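Local coordinates for protein tyrosine recombinase XerH (Helicobacter pylori, PDB 5JJV) that cuts and rejoins DNA at specific sites as a tyrosine recombinase and takes part in chromosome segregation, at residues 100-105 / 152-157; 178-183 / 300-305; 230-235 / 246-251. All coordinates share one frame; numbering follows the deposited sequence.

Contact 1: residues 100-105 / 152-157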
ATOM      1  N   ASN B 100     -27.590  -2.078 -34.747  1.00115.92           N
ATOM      2  CA  ASN B 100     -28.693  -1.159 -34.998  1.00113.39           C
ATOM      3  C   ASN B 100     -28.817  -0.129 -33.879  1.00106.93           C
ATOM      4  O   ASN B 100     -29.499   0.886 -34.026  1.00107.49           O
ATOM      5  CB  ASN B 100     -30.006  -1.928 -35.155  1.00116.15           C
ATOM      6  N   SER B 101     -28.149  -0.402 -32.762  1.00103.43           N
ATOM      7  CA  SER B 101     -28.165   0.487 -31.605  1.00 97.06           C
ATOM      8  C   SER B 101     -26.995   0.184 -30.674  1.00 92.74           C
ATOM      9  O   SER B 101     -26.706  -0.977 -30.390  1.00 94.85           O
ATOM     10  CB  SER B 101     -29.488   0.360 -30.844  1.00 95.94           C
ATOM     11  OG  SER B 101     -29.476   1.144 -29.665  1.00 93.78           O
ATOM     12  N   LEU B 102     -26.331   1.227 -30.187  1.00 87.95           N
ATOM     13  CA  LEU B 102     -25.166   1.038 -29.328  1.00 86.25           C
ATOM     14  C   LEU B 102     -25.555   0.555 -27.930  1.00 85.20           C
ATOM     15  O   LEU B 102     -24.690   0.271 -27.102  1.00 82.36           O
ATOM     16  CB  LEU B 102     -24.344   2.330 -29.246  1.00 81.36           C
ATOM     17  CG  LEU B 102     -25.054   3.677 -29.084  1.00 77.43           C
ATOM     18  CD1 LEU B 102     -25.518   3.889 -27.656  1.00 76.71           C
ATOM     19  CD2 LEU B 102     -24.142   4.810 -29.525  1.00 72.41           C
ATOM     20  N   LYS B 103     -26.856   0.463 -27.673  1.00 89.04           N
ATOM     21  CA  LYS B 103     -27.352  -0.131 -26.437  1.00 87.98           C
ATOM     22  C   LYS B 103     -27.119  -1.635 -26.438  1.00 86.54           C
ATOM     23  O   LYS B 103     -27.113  -2.274 -25.386  1.00 90.29           O
ATOM     24  CB  LYS B 103     -28.842   0.161 -26.243  1.00 93.73           C
ATOM     25  CG  LYS B 103     -29.150   1.530 -25.665  1.00 97.17           C
ATOM     26  CD  LYS B 103     -30.624   1.653 -25.308  1.00102.15           C
ATOM     27  CE  LYS B 103     -30.922   2.973 -24.614  1.00103.96           C
ATOM     28  NZ  LYS B 103     -32.362   3.103 -24.258  1.00108.66           N
ATOM     29  N   ASN B 104     -26.932  -2.195 -27.628  1.00 83.83           N
ATOM     30  CA  ASN B 104     -26.756  -3.632 -27.776  1.00 86.23           C
ATOM     31  C   ASN B 104     -25.289  -4.037 -27.839  1.00 86.15           C
ATOM     32  O   ASN B 104     -24.968  -5.192 -28.116  1.00 90.38           O
ATOM     33  CB  ASN B 104     -27.482  -4.124 -29.026  1.00 90.79           C
ATOM     34  CG  ASN B 104     -28.921  -3.659 -29.085  1.00 93.15           C
ATOM     35  OD1 ASN B 104     -29.319  -2.952 -30.012  1.00 91.62           O
ATOM     36  ND2 ASN B 104     -29.712  -4.053 -28.093  1.00 96.46           N
ATOM     37  N   ILE B 105     -24.401  -3.081 -27.590  1.00 83.84           N
ATOM     38  CA  ILE B 105     -22.977  -3.374 -27.508  1.00 81.78           C
ATOM     39  C   ILE B 105     -22.673  -4.069 -26.185  1.00 86.22           C
ATOM     40  O   ILE B 105     -22.865  -3.491 -25.115  1.00 86.94           O
ATOM     41  CB  ILE B 105     -22.118  -2.101 -27.627  1.00 74.32           C
ATOM     42  CG1 ILE B 105     -22.371  -1.407 -28.966  1.00 70.72           C
ATOM     43  CG2 ILE B 105     -20.642  -2.439 -27.472  1.00 70.26           C
ATOM     44  CD1 ILE B 105     -21.562  -0.141 -29.158  1.00 64.83           C
ATOM     45  N   TYR B 152     -28.063   4.585 -18.716  1.00 83.23           N
ATOM     46  CA  TYR B 152     -27.943   3.208 -19.173  1.00 79.17           C
ATOM     47  C   TYR B 152     -26.637   2.615 -18.660  1.00 76.17           C
ATOM     48  O   TYR B 152     -25.597   3.272 -18.688  1.00 75.46           O
ATOM     49  CB  TYR B 152     -28.005   3.129 -20.700  1.00 77.61           C
ATOM     50  CG  TYR B 152     -27.944   1.718 -21.247  1.00 79.04           C
ATOM     51  CD1 TYR B 152     -29.098   0.960 -21.399  1.00 81.25           C
ATOM     52  CD2 TYR B 152     -26.732   1.144 -21.612  1.00 77.68           C
ATOM     53  CE1 TYR B 152     -29.046  -0.330 -21.898  1.00 81.66           C
ATOM     54  CE2 TYR B 152     -26.671  -0.145 -22.111  1.00 77.01           C
ATOM     55  CZ  TYR B 152     -27.831  -0.877 -22.252  1.00 79.71           C
ATOM     56  OH  TYR B 152     -27.775  -2.160 -22.748  1.00 79.81           O
ATOM     57  N   ILE B 153     -26.695   1.373 -18.194  1.00 77.01           N
ATOM     58  CA  ILE B 153     -25.525   0.729 -17.611  1.00 76.44           C
ATOM     59  C   ILE B 153     -24.994  -0.398 -18.489  1.00 74.46           C
ATOM     60  O   ILE B 153     -25.686  -1.387 -18.733  1.00 78.58           O
ATOM     61  CB  ILE B 153     -25.835   0.163 -16.212  1.00 79.24           C
ATOM     62  CG1 ILE B 153     -26.311   1.278 -15.278  1.00 78.96           C
ATOM     63  CG2 ILE B 153     -24.611  -0.535 -15.636  1.00 78.18           C
ATOM     64  CD1 ILE B 153     -26.706   0.790 -13.899  1.00 78.35           C
ATOM     65  N   TYR B 154     -23.763  -0.238 -18.965  1.00 71.18           N
ATOM     66  CA  TYR B 154     -23.087  -1.294 -19.707  1.00 70.92           C
ATOM     67  C   TYR B 154     -22.492  -2.319 -18.749  1.00 73.30           C
ATOM     68  O   TYR B 154     -22.772  -3.515 -18.855  1.00 72.30           O
ATOM     69  CB  TYR B 154     -21.986  -0.718 -20.601  1.00 66.66           C
ATOM     70  CG  TYR B 154     -22.481  -0.094 -21.886  1.00 69.85           C
ATOM     71  CD1 TYR B 154     -22.863  -0.886 -22.961  1.00 70.89           C
ATOM     72  CD2 TYR B 154     -22.551   1.285 -22.032  1.00 69.01           C
ATOM     73  CE1 TYR B 154     -23.311  -0.324 -24.141  1.00 72.56           C
ATOM     74  CE2 TYR B 154     -22.996   1.857 -23.208  1.00 67.75           C
ATOM     75  CZ  TYR B 154     -23.374   1.048 -24.259  1.00 72.88           C
ATOM     76  OH  TYR B 154     -23.820   1.612 -25.433  1.00 76.15           O
ATOM     77  N   ASN B 155     -21.680  -1.831 -17.814  1.00 75.38           N
ATOM     78  CA  ASN B 155     -20.971  -2.676 -16.857  1.00 76.45           C
ATOM     79  C   ASN B 155     -20.176  -3.762 -17.574  1.00 74.45           C
ATOM     80  O   ASN B 155     -20.279  -4.943 -17.244  1.00 76.42           O
ATOM     81  CB  ASN B 155     -21.950  -3.300 -15.856  1.00 77.28           C
ATOM     82  CG  ASN B 155     -21.271  -3.743 -14.570  1.00 79.81           C
ATOM     83  OD1 ASN B 155     -20.083  -4.066 -14.558  1.00 77.10           O
ATOM     84  ND2 ASN B 155     -22.027  -3.760 -13.481  1.00 85.62           N
ATOM     85  N   ILE B 156     -19.391  -3.352 -18.564  1.00 70.61           N
ATOM     86  CA  ILE B 156     -18.613  -4.289 -19.363  1.00 77.84           C
ATOM     87  C   ILE B 156     -17.277  -4.618 -18.704  1.00 85.57           C
ATOM     88  O   ILE B 156     -16.460  -3.730 -18.456  1.00 86.04           O
ATOM     89  CB  ILE B 156     -18.354  -3.739 -20.779  1.00 74.76           C
ATOM     90  CG1 ILE B 156     -19.667  -3.633 -21.556  1.00 72.90           C
ATOM     91  CG2 ILE B 156     -17.366  -4.626 -21.522  1.00 74.11           C
ATOM     92  CD1 ILE B 156     -19.497  -3.153 -22.982  1.00 70.78           C
ATOM     93  N   THR B 157     -17.067  -5.899 -18.420  1.00 96.07           N
ATOM     94  CA  THR B 157     -15.825  -6.366 -17.815  1.00102.67           C
ATOM     95  C   THR B 157     -15.223  -7.505 -18.629  1.00105.19           C
ATOM     96  O   THR B 157     -15.500  -8.675 -18.369  1.00114.68           O
ATOM     97  CB  THR B 157     -16.039  -6.846 -16.366  1.00110.58           C
ATOM     98  OG1 THR B 157     -16.953  -7.951 -16.356  1.00114.80           O
ATOM     99  CG2 THR B 157     -16.595  -5.723 -15.502  1.00113.82           C
TER
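Lys103 and Tyr152 bring the two irregular segments closest, their CA atoms 8.0 Å apart, where the turn at 100-105, leading into helix 107-117 of the core-binding domain, meets the irregular chain that follows helix 123-143. Two tyrosines from 152-157 reach to the turn's carbonyls. CG of Tyr152 stands anti to the backbone N (chi1 -178°), which swings the ring to Lys103, whose CG lies over the centre of one face in a CH-pi contact, 4.3 Å from the centroid. The phenol OH of Tyr152 lies 2.7 Å from Lys103 O. The amine of Lys103 looks beyond the turn, to a salt bridge with Glu149 of the second subunit. The two tyrosine rings also meet: CE2 of Tyr152 sits 3.9 Å above the middle of the Tyr154 ring, whose CD1 comes to the rim of Tyr152. Tyr154 makes a T-shaped stack with Phe137 of helix 123-143, and the backbone N of Tyr154 and of Asn155 each bond to a carboxylate oxygen of Asp141. Ile105 borders Tyr154 through CB, 4.1 Å from its CE1. The phenol of Tyr154 donates to Leu102 O, which lies in its ring plane, at a modelled 2.3 Å between OH and O, too short to be taken literally.

Contact 2: residues 178-183 / 300-305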
ATOM      1  N   ASN B 178      27.027 -10.617 -18.337  1.00 64.01           N
ATOM      2  CA  ASN B 178      28.226  -9.945 -17.850  1.00 69.51           C
ATOM      3  C   ASN B 178      29.290  -9.811 -18.937  1.00 68.57           C
ATOM      4  O   ASN B 178      29.855  -8.736 -19.133  1.00 66.92           O
ATOM      5  CB  ASN B 178      28.799 -10.692 -16.643  1.00 77.23           C
ATOM      6  CG  ASN B 178      29.602  -9.787 -15.725  1.00 82.53           C
ATOM      7  OD1 ASN B 178      30.084  -8.731 -16.138  1.00 82.91           O
ATOM      8  ND2 ASN B 178      29.748 -10.198 -14.470  1.00 85.11           N
ATOM      9  N   GLU B 179      29.548 -10.905 -19.647  1.00 67.63           N
ATOM     10  CA  GLU B 179      30.571 -10.922 -20.689  1.00 68.87           C
ATOM     11  C   GLU B 179      30.183 -10.060 -21.888  1.00 69.39           C
ATOM     12  O   GLU B 179      31.017  -9.345 -22.445  1.00 69.28           O
ATOM     13  CB  GLU B 179      30.842 -12.358 -21.143  1.00 67.10           C
ATOM     14  N   GLU B 180      28.916 -10.135 -22.282  1.00 68.42           N
ATOM     15  CA  GLU B 180      28.417  -9.367 -23.420  1.00 63.44           C
ATOM     16  C   GLU B 180      28.432  -7.870 -23.134  1.00 59.09           C
ATOM     17  O   GLU B 180      28.713  -7.066 -24.023  1.00 57.47           O
ATOM     18  CB  GLU B 180      27.002  -9.815 -23.786  1.00 60.93           C
ATOM     19  CG  GLU B 180      26.929 -11.191 -24.419  1.00 60.72           C
ATOM     20  CD  GLU B 180      25.527 -11.766 -24.389  1.00 60.45           C
ATOM     21  OE1 GLU B 180      24.774 -11.443 -23.446  1.00 62.30           O
ATOM     22  OE2 GLU B 180      25.176 -12.535 -25.309  1.00 62.15           O
ATOM     23  N   LEU B 181      28.118  -7.507 -21.893  1.00 58.53           N
ATOM     24  CA  LEU B 181      28.165  -6.113 -21.464  1.00 57.75           C
ATOM     25  C   LEU B 181      29.568  -5.548 -21.626  1.00 64.56           C
ATOM     26  O   LEU B 181      29.744  -4.414 -22.075  1.00 66.52           O
ATOM     27  CB  LEU B 181      27.717  -5.979 -20.008  1.00 50.46           C
ATOM     28  CG  LEU B 181      26.259  -5.595 -19.766  1.00 49.76           C
ATOM     29  CD1 LEU B 181      25.962  -5.560 -18.276  1.00 50.45           C
ATOM     30  CD2 LEU B 181      25.959  -4.252 -20.404  1.00 46.08           C
ATOM     31  N   GLU B 182      30.560  -6.350 -21.255  1.00 66.53           N
ATOM     32  CA  GLU B 182      31.955  -5.949 -21.359  1.00 70.64           C
ATOM     33  C   GLU B 182      32.336  -5.723 -22.817  1.00 70.39           C
ATOM     34  O   GLU B 182      33.045  -4.771 -23.139  1.00 72.58           O
ATOM     35  CB  GLU B 182      32.862  -7.003 -20.717  1.00 81.62           C
ATOM     36  CG  GLU B 182      34.330  -6.614 -20.640  1.00 92.95           C
ATOM     37  CD  GLU B 182      35.122  -7.518 -19.711  1.00105.03           C
ATOM     38  OE1 GLU B 182      36.329  -7.723 -19.961  1.00109.38           O
ATOM     39  OE2 GLU B 182      34.537  -8.021 -18.727  1.00108.03           O
ATOM     40  N   LYS B 183      31.846  -6.593 -23.697  1.00 67.29           N
ATOM     41  CA  LYS B 183      32.132  -6.485 -25.123  1.00 64.70           C
ATOM     42  C   LYS B 183      31.449  -5.267 -25.740  1.00 64.01           C
ATOM     43  O   LYS B 183      32.001  -4.622 -26.633  1.00 65.66           O
ATOM     44  CB  LYS B 183      31.698  -7.755 -25.858  1.00 61.69           C
ATOM     45  CG  LYS B 183      32.095  -7.774 -27.324  1.00 68.64           C
ATOM     46  CD  LYS B 183      31.634  -9.042 -28.019  1.00 73.61           C
ATOM     47  CE  LYS B 183      32.062  -9.047 -29.478  1.00 78.62           C
ATOM     48  NZ  LYS B 183      31.535 -10.228 -30.213  1.00 82.78           N
ATOM     49  N   ALA B 300      28.936  -5.335 -32.681  1.00 74.61           N
ATOM     50  CA  ALA B 300      29.499  -6.285 -31.728  1.00 72.57           C
ATOM     51  C   ALA B 300      28.914  -7.681 -31.915  1.00 75.09           C
ATOM     52  O   ALA B 300      29.284  -8.617 -31.205  1.00 73.89           O
ATOM     53  CB  ALA B 300      29.268  -5.803 -30.306  1.00 66.30           C
ATOM     54  N   GLY B 301      28.002  -7.814 -32.875  1.00 76.54           N
ATOM     55  CA  GLY B 301      27.342  -9.082 -33.135  1.00 75.25           C
ATOM     56  C   GLY B 301      26.500  -9.537 -31.958  1.00 75.60           C
ATOM     57  O   GLY B 301      26.450 -10.725 -31.640  1.00 78.52           O
ATOM     58  N   LEU B 302      25.835  -8.583 -31.313  1.00 72.03           N
ATOM     59  CA  LEU B 302      25.058  -8.864 -30.111  1.00 69.02           C
ATOM     60  C   LEU B 302      23.559  -8.671 -30.319  1.00 73.01           C
ATOM     61  O   LEU B 302      22.804  -8.586 -29.349  1.00 74.22           O
ATOM     62  CB  LEU B 302      25.530  -7.977 -28.958  1.00 62.03           C
ATOM     63  CG  LEU B 302      26.981  -8.125 -28.498  1.00 64.34           C
ATOM     64  CD1 LEU B 302      27.283  -7.146 -27.374  1.00 59.26           C
ATOM     65  CD2 LEU B 302      27.261  -9.554 -28.061  1.00 68.58           C
ATOM     66  N   ARG B 303      23.130  -8.595 -31.576  1.00 74.47           N
ATOM     67  CA  ARG B 303      21.717  -8.389 -31.884  1.00 76.58           C
ATOM     68  C   ARG B 303      20.849  -9.512 -31.329  1.00 81.38           C
ATOM     69  O   ARG B 303      21.195 -10.689 -31.430  1.00 86.73           O
ATOM     70  CB  ARG B 303      21.500  -8.266 -33.395  1.00 76.01           C
ATOM     71  CG  ARG B 303      21.586  -6.842 -33.920  1.00 75.35           C
ATOM     72  CD  ARG B 303      20.942  -6.722 -35.294  1.00 81.10           C
ATOM     73  NE  ARG B 303      19.532  -7.102 -35.275  1.00 82.00           N
ATOM     74  CZ  ARG B 303      18.528  -6.252 -35.078  1.00 79.61           C
ATOM     75  NH1 ARG B 303      18.775  -4.964 -34.880  1.00 78.90           N
ATOM     76  NH2 ARG B 303      17.276  -6.689 -35.076  1.00 78.85           N
ATOM     77  N   ARG B 304      19.719  -9.136 -30.741  1.00 78.29           N
ATOM     78  CA  ARG B 304      18.812 -10.103 -30.140  1.00 75.76           C
ATOM     79  C   ARG B 304      17.361  -9.638 -30.236  1.00 74.48           C
ATOM     80  O   ARG B 304      16.980  -8.972 -31.199  1.00 74.90           O
ATOM     81  CB  ARG B 304      19.204 -10.356 -28.684  1.00 68.63           C
ATOM     82  CG  ARG B 304      19.571  -9.102 -27.908  1.00 64.45           C
ATOM     83  CD  ARG B 304      20.494  -9.443 -26.751  1.00 64.26           C
ATOM     84  NE  ARG B 304      21.720 -10.083 -27.222  1.00 67.75           N
ATOM     85  CZ  ARG B 304      22.555 -10.766 -26.446  1.00 63.93           C
ATOM     86  NH1 ARG B 304      23.644 -11.313 -26.966  1.00 67.66           N
ATOM     87  NH2 ARG B 304      22.299 -10.908 -25.153  1.00 63.68           N
ATOM     88  N   GLU B 305      16.556  -9.994 -29.238  1.00 73.21           N
ATOM     89  CA  GLU B 305      15.132  -9.676 -29.250  1.00 74.78           C
ATOM     90  C   GLU B 305      14.895  -8.168 -29.199  1.00 69.20           C
ATOM     91  O   GLU B 305      14.107  -7.626 -29.974  1.00 70.79           O
ATOM     92  CB  GLU B 305      14.423 -10.361 -28.079  1.00 78.24           C
ATOM     93  CG  GLU B 305      12.913 -10.462 -28.240  1.00 82.73           C
ATOM     94  CD  GLU B 305      12.507 -11.451 -29.317  1.00 90.98           C
ATOM     95  OE1 GLU B 305      13.301 -12.368 -29.618  1.00 94.13           O
ATOM     96  OE2 GLU B 305      11.392 -11.312 -29.863  1.00 94.23           O
TER
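Arg304 grips Glu180 end-on with two nitrogens, one to each carboxylate oxygen. NH1 reaches OE2 of Glu180 at 2.6 Å, nearly straight (173°) and in the guanidinium plane, while NH2 meets Glu180 OE1 at a longer 3.1 Å. Both oxygens are met from above the carboxylate plane, since the two flat groups are turned 67° apart, and the salt bridge is therefore not a coplanar fork. Beside it, Lys183 reaches out fully extended from the helix, and its NZ donates to Ala300 O at 2.9 Å. Leu302 packs beside these two polar links: its CD2 is 4.0 Å from CG of Glu180, its CD1 3.6 Å from Glu180 O. In the next shell, Arg304 NE bonds back to Leu302 O (2.8 Å), which is consistent with the bend of the arginine chain at chi3, and NH2 takes a second acceptor, His175 O. The Schellman motif at Gly301, with its positive phi, ends helix 286-299 and turns the chain toward Leu302. The loop 300-305, between helices 286-299 and 309-324, lies against the first turns of helix 178-190 in the recombinase catalytic domain, and Leu302 touches both Phe184 of that helix and Ile297 of helix 286-299.

Contact 3: residues 230-235 / 246-251; sequences NGCYTI and AVMLKA
Tyr233 pairs with Leu249 and Ile235 with Val247 as hydrogen-bonded pairs of an antiparallel beta hairpin, strands 232-238 and 244-250, whose short segments run at 156° to one another. Each pair shares two N-H...O bonds; the straightest, Ile235 N to Val247 O, is 2.7 Å long at 174°. Past the strand ends, Ala251 N adds a further bond to Gly231 O, 2.8 Å. Cys232 with Lys250 and Thr234 with Met248 are the non-hydrogen-bonded pairs, and their side chains share one face of the sheet. Met248 traces that face. Its CB and CG pass beside Tyr233 O, CG at 3.8 Å. With CG anti to the backbone N (chi1 177°), the chain extends to SD, which lies 3.8 Å from both CB and SG of Cys232. A bend at the last torsion then carries CE to Thr234 OG1, 3.9 Å away. Cys232 SG also touches CE of Lys250, whose amine goes on to Glu361 and Glu354 of the third subunit. On the other face, Ile235 and Leu249 lie side by side, and Leu249 packs on Ile207 and Phe210 of helix 198-211. The Tyr233 ring has Leu249 O in its plane at the edge, while its CE2 is 3.7 Å from CB of Ala251. The hairpin's turn, beyond 238, carries Lys240, predicted to be catalytic. Across the two strands the backbone ladder thus supplies the directional bonding, and the side chains add mostly dispersion contact.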
ATOM      1  N   ASN B 230      34.238  12.997  -3.943  1.00 63.95           N
ATOM      2  CA  ASN B 230      35.120  11.867  -3.652  1.00 62.72           C
ATOM      3  C   ASN B 230      35.109  10.799  -4.743  1.00 57.51           C
ATOM      4  O   ASN B 230      35.100   9.602  -4.452  1.00 54.86           O
ATOM      5  CB  ASN B 230      34.749  11.236  -2.306  1.00 66.19           C
ATOM      6  CG  ASN B 230      35.015  12.165  -1.133  1.00 72.15           C
ATOM      7  OD1 ASN B 230      36.002  12.900  -1.117  1.00 74.82           O
ATOM      8  ND2 ASN B 230      34.129  12.135  -0.145  1.00 74.26           N
ATOM      9  N   GLY B 231      35.103  11.240  -5.997  1.00 59.76           N
ATOM     10  CA  GLY B 231      35.164  10.333  -7.130  1.00 56.40           C
ATOM     11  C   GLY B 231      33.823   9.756  -7.534  1.00 54.85           C
ATOM     12  O   GLY B 231      33.748   8.899  -8.414  1.00 55.73           O
ATOM     13  N   CYS B 232      32.759  10.224  -6.891  1.00 55.66           N
ATOM     14  CA  CYS B 232      31.417   9.729  -7.180  1.00 55.48           C
ATOM     15  C   CYS B 232      30.525  10.819  -7.761  1.00 52.02           C
ATOM     16  O   CYS B 232      30.443  11.919  -7.215  1.00 52.66           O
ATOM     17  CB  CYS B 232      30.772   9.160  -5.915  1.00 54.59           C
ATOM     18  SG  CYS B 232      31.661   7.782  -5.163  1.00 59.05           S
ATOM     19  N   TYR B 233      29.862  10.510  -8.869  1.00 50.40           N
ATOM     20  CA  TYR B 233      28.850  11.400  -9.422  1.00 52.91           C
ATOM     21  C   TYR B 233      27.468  10.991  -8.934  1.00 53.98           C
ATOM     22  O   TYR B 233      27.007   9.888  -9.215  1.00 53.60           O
ATOM     23  CB  TYR B 233      28.877  11.395 -10.955  1.00 52.10           C
ATOM     24  CG  TYR B 233      29.928  12.291 -11.572  1.00 50.14           C
ATOM     25  CD1 TYR B 233      29.778  13.671 -11.568  1.00 49.15           C
ATOM     26  CD2 TYR B 233      31.059  11.757 -12.173  1.00 49.92           C
ATOM     27  CE1 TYR B 233      30.733  14.496 -12.134  1.00 51.94           C
ATOM     28  CE2 TYR B 233      32.019  12.573 -12.741  1.00 51.98           C
ATOM     29  CZ  TYR B 233      31.851  13.941 -12.719  1.00 56.27           C
ATOM     30  OH  TYR B 233      32.806  14.757 -13.284  1.00 65.15           O
ATOM     31  N   THR B 234      26.816  11.878  -8.191  1.00 53.51           N
ATOM     32  CA  THR B 234      25.423  11.675  -7.819  1.00 49.63           C
ATOM     33  C   THR B 234      24.526  12.397  -8.819  1.00 49.67           C
ATOM     34  O   THR B 234      24.558  13.622  -8.919  1.00 52.22           O
ATOM     35  CB  THR B 234      25.123  12.180  -6.396  1.00 49.84           C
ATOM     36  OG1 THR B 234      25.919  11.455  -5.450  1.00 50.76           O
ATOM     37  CG2 THR B 234      23.651  11.988  -6.066  1.00 49.70           C
ATOM     38  N   ILE B 235      23.736  11.630  -9.562  1.00 47.19           N
ATOM     39  CA  ILE B 235      22.893  12.199 -10.605  1.00 50.17           C
ATOM     40  C   ILE B 235      21.420  12.190 -10.215  1.00 52.62           C
ATOM     41  O   ILE B 235      20.853  11.135  -9.932  1.00 50.17           O
ATOM     42  CB  ILE B 235      23.050  11.435 -11.932  1.00 50.32           C
ATOM     43  CG1 ILE B 235      24.526  11.181 -12.234  1.00 47.43           C
ATOM     44  CG2 ILE B 235      22.382  12.198 -13.067  1.00 53.43           C
ATOM     45  CD1 ILE B 235      24.749  10.242 -13.398  1.00 49.61           C
ATOM     46  N   ALA B 246      17.798   9.394  -7.226  1.00 49.21           N
ATOM     47  CA  ALA B 246      19.216   9.688  -7.375  1.00 49.27           C
ATOM     48  C   ALA B 246      19.973   8.417  -7.731  1.00 49.14           C
ATOM     49  O   ALA B 246      19.737   7.361  -7.144  1.00 53.43           O
ATOM     50  CB  ALA B 246      19.774  10.306  -6.102  1.00 44.15           C
ATOM     51  N   VAL B 247      20.870   8.516  -8.706  1.00 47.36           N
ATOM     52  CA  VAL B 247      21.719   7.391  -9.075  1.00 49.68           C
ATOM     53  C   VAL B 247      23.184   7.802  -9.001  1.00 50.18           C
ATOM     54  O   VAL B 247      23.516   8.979  -9.161  1.00 50.18           O
ATOM     55  CB  VAL B 247      21.395   6.863 -10.489  1.00 48.79           C
ATOM     56  CG1 VAL B 247      19.936   6.429 -10.579  1.00 44.87           C
ATOM     57  CG2 VAL B 247      21.714   7.914 -11.538  1.00 48.73           C
ATOM     58  N   MET B 248      24.058   6.835  -8.751  1.00 50.55           N
ATOM     59  CA  MET B 248      25.479   7.129  -8.616  1.00 50.08           C
ATOM     60  C   MET B 248      26.293   6.524  -9.752  1.00 49.78           C
ATOM     61  O   MET B 248      26.056   5.394 -10.176  1.00 50.59           O
ATOM     62  CB  MET B 248      26.007   6.631  -7.270  1.00 49.87           C
ATOM     63  CG  MET B 248      27.502   6.841  -7.080  1.00 48.58           C
ATOM     64  SD  MET B 248      28.035   6.551  -5.386  1.00 61.59           S
ATOM     65  CE  MET B 248      27.184   7.883  -4.544  1.00 40.94           C
ATOM     66  N   LEU B 249      27.254   7.299 -10.241  1.00 51.08           N
ATOM     67  CA  LEU B 249      28.150   6.857 -11.295  1.00 50.87           C
ATOM     68  C   LEU B 249      29.590   7.197 -10.926  1.00 54.21           C
ATOM     69  O   LEU B 249      29.928   8.365 -10.733  1.00 54.52           O
ATOM     70  CB  LEU B 249      27.760   7.501 -12.627  1.00 49.29           C
ATOM     71  CG  LEU B 249      28.717   7.363 -13.811  1.00 55.90           C
ATOM     72  CD1 LEU B 249      29.048   5.905 -14.079  1.00 57.08           C
ATOM     73  CD2 LEU B 249      28.108   8.009 -15.044  1.00 55.90           C
ATOM     74  N   LYS B 250      30.431   6.174 -10.811  1.00 53.14           N
ATOM     75  CA  LYS B 250      31.837   6.382 -10.482  1.00 52.14           C
ATOM     76  C   LYS B 250      32.520   7.209 -11.564  1.00 51.38           C
ATOM     77  O   LYS B 250      32.357   6.950 -12.756  1.00 51.97           O
ATOM     78  CB  LYS B 250      32.557   5.045 -10.297  1.00 53.27           C
ATOM     79  CG  LYS B 250      32.141   4.291  -9.046  1.00 56.95           C
ATOM     80  CD  LYS B 250      32.252   5.177  -7.816  1.00 61.31           C
ATOM     81  CE  LYS B 250      32.066   4.381  -6.535  1.00 59.91           C
ATOM     82  NZ  LYS B 250      33.186   3.430  -6.305  1.00 57.97           N
ATOM     83  N   ALA B 251      33.286   8.205 -11.135  1.00 51.20           N
ATOM     84  CA  ALA B 251      33.849   9.195 -12.045  1.00 51.80           C
ATOM     85  C   ALA B 251      34.857   8.610 -13.033  1.00 56.48           C
ATOM     86  O   ALA B 251      34.951   9.074 -14.168  1.00 60.04           O
ATOM     87  CB  ALA B 251      34.493  10.321 -11.251  1.00 52.49           C
TER

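In the fold
From the N terminus, contact 1 comes first: its segments close a loop of 46 residues made mainly of helices 107-117 and 123-143, before helix 178-190. Contact 2 opens on that helix and closes 116 residues later, after helix 286-299. Contact 3 falls within this span, joining neighbouring strands of the three-stranded sheet with ten residues between them, half of them strand; no two loops cross. Contacts 2 and 3 have centres 25 Å apart in the one catalytic domain, one at a helix-loop junction and the other in the sheet. The centre of contact 1 is 51 Å from that of contact 2, on the opposite side of the chain's centre, where the core-binding domain meets the chain after helix 123-143.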